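Local coordinates for sugar-phosphate aldolase (Thermotoga maritima, PDB 1PVT), which belongs to the class II aldolase and adducin N-terminal domain family and has an alpha/beta fold of the AraD-like kind, at residues 173-176 and 177-181; 203-206 and 207-211. One frame throughout, in Å; residues are numbered along the deposited sequence.

Contact 1 of 2, residues 173-176 and 177-181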
loop_
_atom_site.group_PDB
_atom_site.type_symbol
_atom_site.label_atom_id
_atom_site.label_comp_id
_atom_site.label_asym_id
_atom_site.label_seq_id
_atom_site.Cartn_x
_atom_site.Cartn_y
_atom_site.Cartn_z
ATOM N N VAL A 173 1.849 -3.659 -14.178
ATOM C CA VAL A 173 0.428 -3.940 -14.138
ATOM C C VAL A 173 0.251 -5.344 -13.583
ATOM O O VAL A 173 -0.664 -5.619 -12.805
ATOM C CB VAL A 173 -0.184 -3.856 -15.548
ATOM C CG1 VAL A 173 -1.453 -4.688 -15.612
ATOM C CG2 VAL A 173 -0.498 -2.396 -15.892
ATOM N N GLU A 174 1.158 -6.220 -13.997
ATOM C CA GLU A 174 1.175 -7.626 -13.593
ATOM C C GLU A 174 1.153 -7.758 -12.081
ATOM O O GLU A 174 0.318 -8.466 -11.506
ATOM C CB GLU A 174 2.447 -8.286 -14.125
ATOM C CG GLU A 174 2.547 -9.774 -13.865
ATOM C CD GLU A 174 3.987 -10.233 -13.673
ATOM O OE1 GLU A 174 4.491 -10.141 -12.527
ATOM O OE2 GLU A 174 4.621 -10.671 -14.667
ATOM N N LEU A 175 2.107 -7.081 -11.455
ATOM C CA LEU A 175 2.233 -7.095 -10.014
ATOM C C LEU A 175 0.838 -6.863 -9.436
ATOM O O LEU A 175 0.373 -7.607 -8.567
ATOM C CB LEU A 175 3.206 -5.991 -9.583
ATOM C CG LEU A 175 3.600 -5.901 -8.103
ATOM C CD1 LEU A 175 4.111 -7.253 -7.612
ATOM C CD2 LEU A 175 4.658 -4.817 -7.926
ATOM N N GLY A 176 0.165 -5.843 -9.958
ATOM C CA GLY A 176 -1.169 -5.517 -9.489
ATOM C C GLY A 176 -2.146 -6.652 -9.695
ATOM O O GLY A 176 -2.754 -7.140 -8.739
ATOM N N LEU A 177 -2.297 -7.060 -10.954
ATOM C CA LEU A 177 -3.192 -8.152 -11.316
ATOM C C LEU A 177 -2.928 -9.318 -10.361
ATOM O O LEU A 177 -3.848 -9.808 -9.686
ATOM C CB LEU A 177 -2.937 -8.581 -12.765
ATOM C CG LEU A 177 -3.017 -7.486 -13.833
ATOM C CD1 LEU A 177 -2.711 -8.097 -15.185
ATOM C CD2 LEU A 177 -4.392 -6.841 -13.837
ATOM N N LYS A 178 -1.669 -9.753 -10.301
ATOM C CA LYS A 178 -1.286 -10.840 -9.405
ATOM C C LYS A 178 -1.824 -10.551 -7.999
ATOM O O LYS A 178 -2.614 -11.319 -7.443
ATOM C CB LYS A 178 0.238 -10.963 -9.337
ATOM C CG LYS A 178 0.908 -11.504 -10.585
ATOM C CD LYS A 178 2.295 -12.060 -10.248
ATOM C CE LYS A 178 2.853 -12.905 -11.388
ATOM N NZ LYS A 178 4.090 -13.652 -11.010
ATOM N N THR A 179 -1.386 -9.422 -7.448
ATOM C CA THR A 179 -1.772 -8.984 -6.116
ATOM C C THR A 179 -3.263 -9.063 -5.855
ATOM O O THR A 179 -3.693 -9.597 -4.832
ATOM C CB THR A 179 -1.323 -7.541 -5.870
ATOM O OG1 THR A 179 0.107 -7.485 -5.905
ATOM C CG2 THR A 179 -1.827 -7.040 -4.519
ATOM N N VAL A 180 -4.053 -8.521 -6.774
ATOM C CA VAL A 180 -5.501 -8.530 -6.611
ATOM C C VAL A 180 -6.040 -9.943 -6.413
ATOM O O VAL A 180 -6.928 -10.167 -5.591
ATOM C CB VAL A 180 -6.210 -7.890 -7.825
ATOM C CG1 VAL A 180 -7.716 -7.839 -7.587
ATOM C CG2 VAL A 180 -5.667 -6.492 -8.063
ATOM N N GLU A 181 -5.491 -10.895 -7.159
ATOM C CA GLU A 181 -5.926 -12.287 -7.066
ATOM C C GLU A 181 -5.727 -12.862 -5.665
ATOM O O GLU A 181 -6.642 -13.463 -5.091
ATOM C CB GLU A 181 -5.159 -13.133 -8.075
ATOM C CG GLU A 181 -5.146 -12.532 -9.462
ATOM C CD GLU A 181 -4.380 -13.384 -10.450
ATOM O OE1 GLU A 181 -3.233 -13.771 -10.127
ATOM O OE2 GLU A 181 -4.920 -13.658 -11.547
#

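Contact 2 of 2, residues 203-206 and 207-211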
loop_
_atom_site.group_PDB
_atom_site.type_symbol
_atom_site.label_atom_id
_atom_site.label_comp_id
_atom_site.label_asym_id
_atom_site.label_seq_id
_atom_site.Cartn_x
_atom_site.Cartn_y
_atom_site.Cartn_z
ATOM N N VAL A 203 -6.749 5.290 4.731
ATOM C CA VAL A 203 -5.315 5.148 4.920
ATOM C C VAL A 203 -4.949 4.763 6.343
ATOM O O VAL A 203 -4.152 3.845 6.553
ATOM C CB VAL A 203 -4.554 6.419 4.527
ATOM C CG1 VAL A 203 -4.714 7.490 5.584
ATOM C CG2 VAL A 203 -3.103 6.080 4.316
ATOM N N ALA A 204 -5.539 5.443 7.321
ATOM C CA ALA A 204 -5.265 5.154 8.728
ATOM C C ALA A 204 -5.468 3.680 9.067
ATOM O O ALA A 204 -4.730 3.120 9.878
ATOM C CB ALA A 204 -6.151 6.016 9.626
ATOM N N GLU A 205 -6.475 3.055 8.463
ATOM C CA GLU A 205 -6.746 1.645 8.718
ATOM C C GLU A 205 -5.680 0.773 8.050
ATOM O O GLU A 205 -5.255 -0.240 8.613
ATOM C CB GLU A 205 -8.141 1.261 8.213
ATOM C CG GLU A 205 -8.445 -0.235 8.331
ATOM C CD GLU A 205 -9.863 -0.600 7.901
ATOM O OE1 GLU A 205 -10.807 -0.384 8.695
ATOM O OE2 GLU A 205 -10.035 -1.100 6.764
ATOM N N ALA A 206 -5.253 1.162 6.848
ATOM C CA ALA A 206 -4.218 0.419 6.147
ATOM C C ALA A 206 -2.973 0.467 7.032
ATOM O O ALA A 206 -2.382 -0.566 7.330
ATOM C CB ALA A 206 -3.933 1.053 4.800
ATOM N N TYR A 207 -2.589 1.667 7.464
ATOM C CA TYR A 207 -1.424 1.828 8.328
ATOM C C TYR A 207 -1.526 0.939 9.562
ATOM O O TYR A 207 -0.542 0.342 9.994
ATOM C CB TYR A 207 -1.281 3.272 8.792
ATOM C CG TYR A 207 -0.116 3.462 9.737
ATOM C CD1 TYR A 207 1.190 3.431 9.276
ATOM C CD2 TYR A 207 -0.316 3.614 11.099
ATOM C CE1 TYR A 207 2.257 3.542 10.142
ATOM C CE2 TYR A 207 0.751 3.722 11.970
ATOM C CZ TYR A 207 2.030 3.684 11.481
ATOM O OH TYR A 207 3.092 3.775 12.336
ATOM N N ASP A 208 -2.717 0.870 10.140
ATOM C CA ASP A 208 -2.941 0.045 11.319
ATOM C C ASP A 208 -2.608 -1.428 11.082
ATOM O O ASP A 208 -2.166 -2.126 11.992
ATOM C CB ASP A 208 -4.397 0.160 11.770
ATOM C CG ASP A 208 -4.600 1.260 12.777
ATOM O OD1 ASP A 208 -3.847 2.251 12.717
ATOM O OD2 ASP A 208 -5.516 1.137 13.617
ATOM N N ARG A 209 -2.830 -1.912 9.870
ATOM C CA ARG A 209 -2.538 -3.307 9.588
ATOM C C ARG A 209 -1.041 -3.530 9.390
ATOM O O ARG A 209 -0.532 -4.608 9.672
ATOM C CB ARG A 209 -3.320 -3.767 8.366
ATOM C CG ARG A 209 -4.832 -3.645 8.506
ATOM C CD ARG A 209 -5.478 -4.229 7.261
ATOM N NE ARG A 209 -6.728 -3.587 6.859
ATOM C CZ ARG A 209 -7.929 -3.958 7.272
ATOM N NH1 ARG A 209 -8.058 -4.973 8.114
ATOM N NH2 ARG A 209 -8.998 -3.327 6.817
ATOM N N VAL A 210 -0.335 -2.518 8.898
ATOM C CA VAL A 210 1.103 -2.636 8.726
ATOM C C VAL A 210 1.669 -2.811 10.124
ATOM O O VAL A 210 2.328 -3.805 10.416
ATOM C CB VAL A 210 1.698 -1.378 8.120
ATOM C CG1 VAL A 210 3.200 -1.464 8.143
ATOM C CG2 VAL A 210 1.211 -1.218 6.710
ATOM N N GLU A 211 1.394 -1.839 10.992
ATOM C CA GLU A 211 1.859 -1.877 12.377
ATOM C C GLU A 211 1.674 -3.260 12.968
ATOM O O GLU A 211 2.633 -3.910 13.381
ATOM C CB GLU A 211 1.082 -0.884 13.225
ATOM C CG GLU A 211 1.750 0.433 13.387
ATOM C CD GLU A 211 1.095 1.251 14.471
ATOM O OE1 GLU A 211 1.690 2.266 14.893
ATOM O OE2 GLU A 211 -0.022 0.881 14.901
#

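Contact 1 of 2, residues 173-176 and 177-181
Glu174 and Lys178, one turn apart on the helix, carry the charged part of this contact. The two side chains run alongside each other and point the same way, and the meeting is as much aliphatic as ionic: OE1 of Glu174 lies 3.4 Å from CE of Lys178, whereas the salt bridge from OE1 of Glu174 to NZ of Lys178 is long, at 3.8 Å. Glu174 reaches its partner because its CG stands opposite the backbone N (chi1 -176°) and the chain then bends at chi2, while the lysine stays extended beyond CG. The stronger partner of the ammonium group is Glu166, which closes a salt bridge of its own, so NZ is probably shared between two carboxylates.

The apolar part is a single pair. CG1 of Val173 meets CD1 of Leu177 at 3.7 Å, the two branched side chains crossing at a slant; both also touch Met108 of helix 103-115.

Backbone bonding follows the alpha-helical i to i+4 pattern, from Leu177 N to Val173 O (2.9 Å) through to Val180 N to Gly176 O (2.7 Å). At Leu175 the carbonyl oxygen is gripped twice by Thr179: by its N at 2.8 Å and by OG1 at 2.7 Å. The hydroxyl donates from above the carbonyl plane, 44° out of it, and is brought there by a chi1 of -64°, which sets OG1 beside its own backbone N. This bond keeps a buried hydroxyl satisfied on the face that packs against strand 188-191.

Such a threonine returning its hydroxyl to the preceding turn is a familiar helix feature, here on the connecting helix of the beta-alpha-beta unit formed by strand 163-165, helix 173-182 and strand 188-191.

Contact 2 of 2, residues 203-206 and 207-211
Arg209 turns its guanidinium back toward Glu205, one helical turn earlier, and the two side chains lie side by side, pointing the same way. Their flat groups are far from coplanar: carboxylate and guanidinium planes stand 74° apart. A single oxygen meets a single nitrogen in the salt bridge, NH2 of Arg209 to OE2 of Glu205 at 2.5 Å, and there is no two-pronged pairing. CG of Glu205 sits over one face of the guanidinium, 3.5 Å from NH2 of Arg209. Glu205 extends fully, with CG opposite the backbone N (chi1 175°), whereas the arginine bends at chi3 to bring its end alongside.

Further bonds fix both groups. OE2 of Glu205 also accepts from the backbone N of Lys201, while Arg209 gives NE to the carbonyl of Phe199 and NH2 to Asp187. Glu205 and Asp187 probably balance the charge of the buried guanidinium.

Tyr207 leads its ring away from the preceding turn toward Trp16 and Leu17 of helix 2-19, and Ala206 rests on Val124 of the sheet. In the backbone, Tyr207 N bonds to Val203 O at 2.8 Å, and Ala206 O accepts from both Arg209 N and Val210 N.

The arrangement is an i to i+4 glutamate-arginine salt bridge in the first turns of helix 203-224, which lies against the central sheet.

In the fold
The two contacts come in series along the chain, contact 1 in helix 173-182 and contact 2 at the start of helix 203-224, with strands 188-191 and 196-200 between them. Those two strands are antiparallel neighbours in the mixed sheet. The contact centres are about 21 Å apart and their nearest atoms about 13 Å apart, on opposite sides of the chain's centre, so they do not touch. Contact 1 packs on helix 103-115 and strand 188-191, contact 2 on helix 2-19 and strand 122-126. Together they illustrate how one aldolase-family domain holds helices against a shared sheet, each carrying local i to i+4 side-chain pairs.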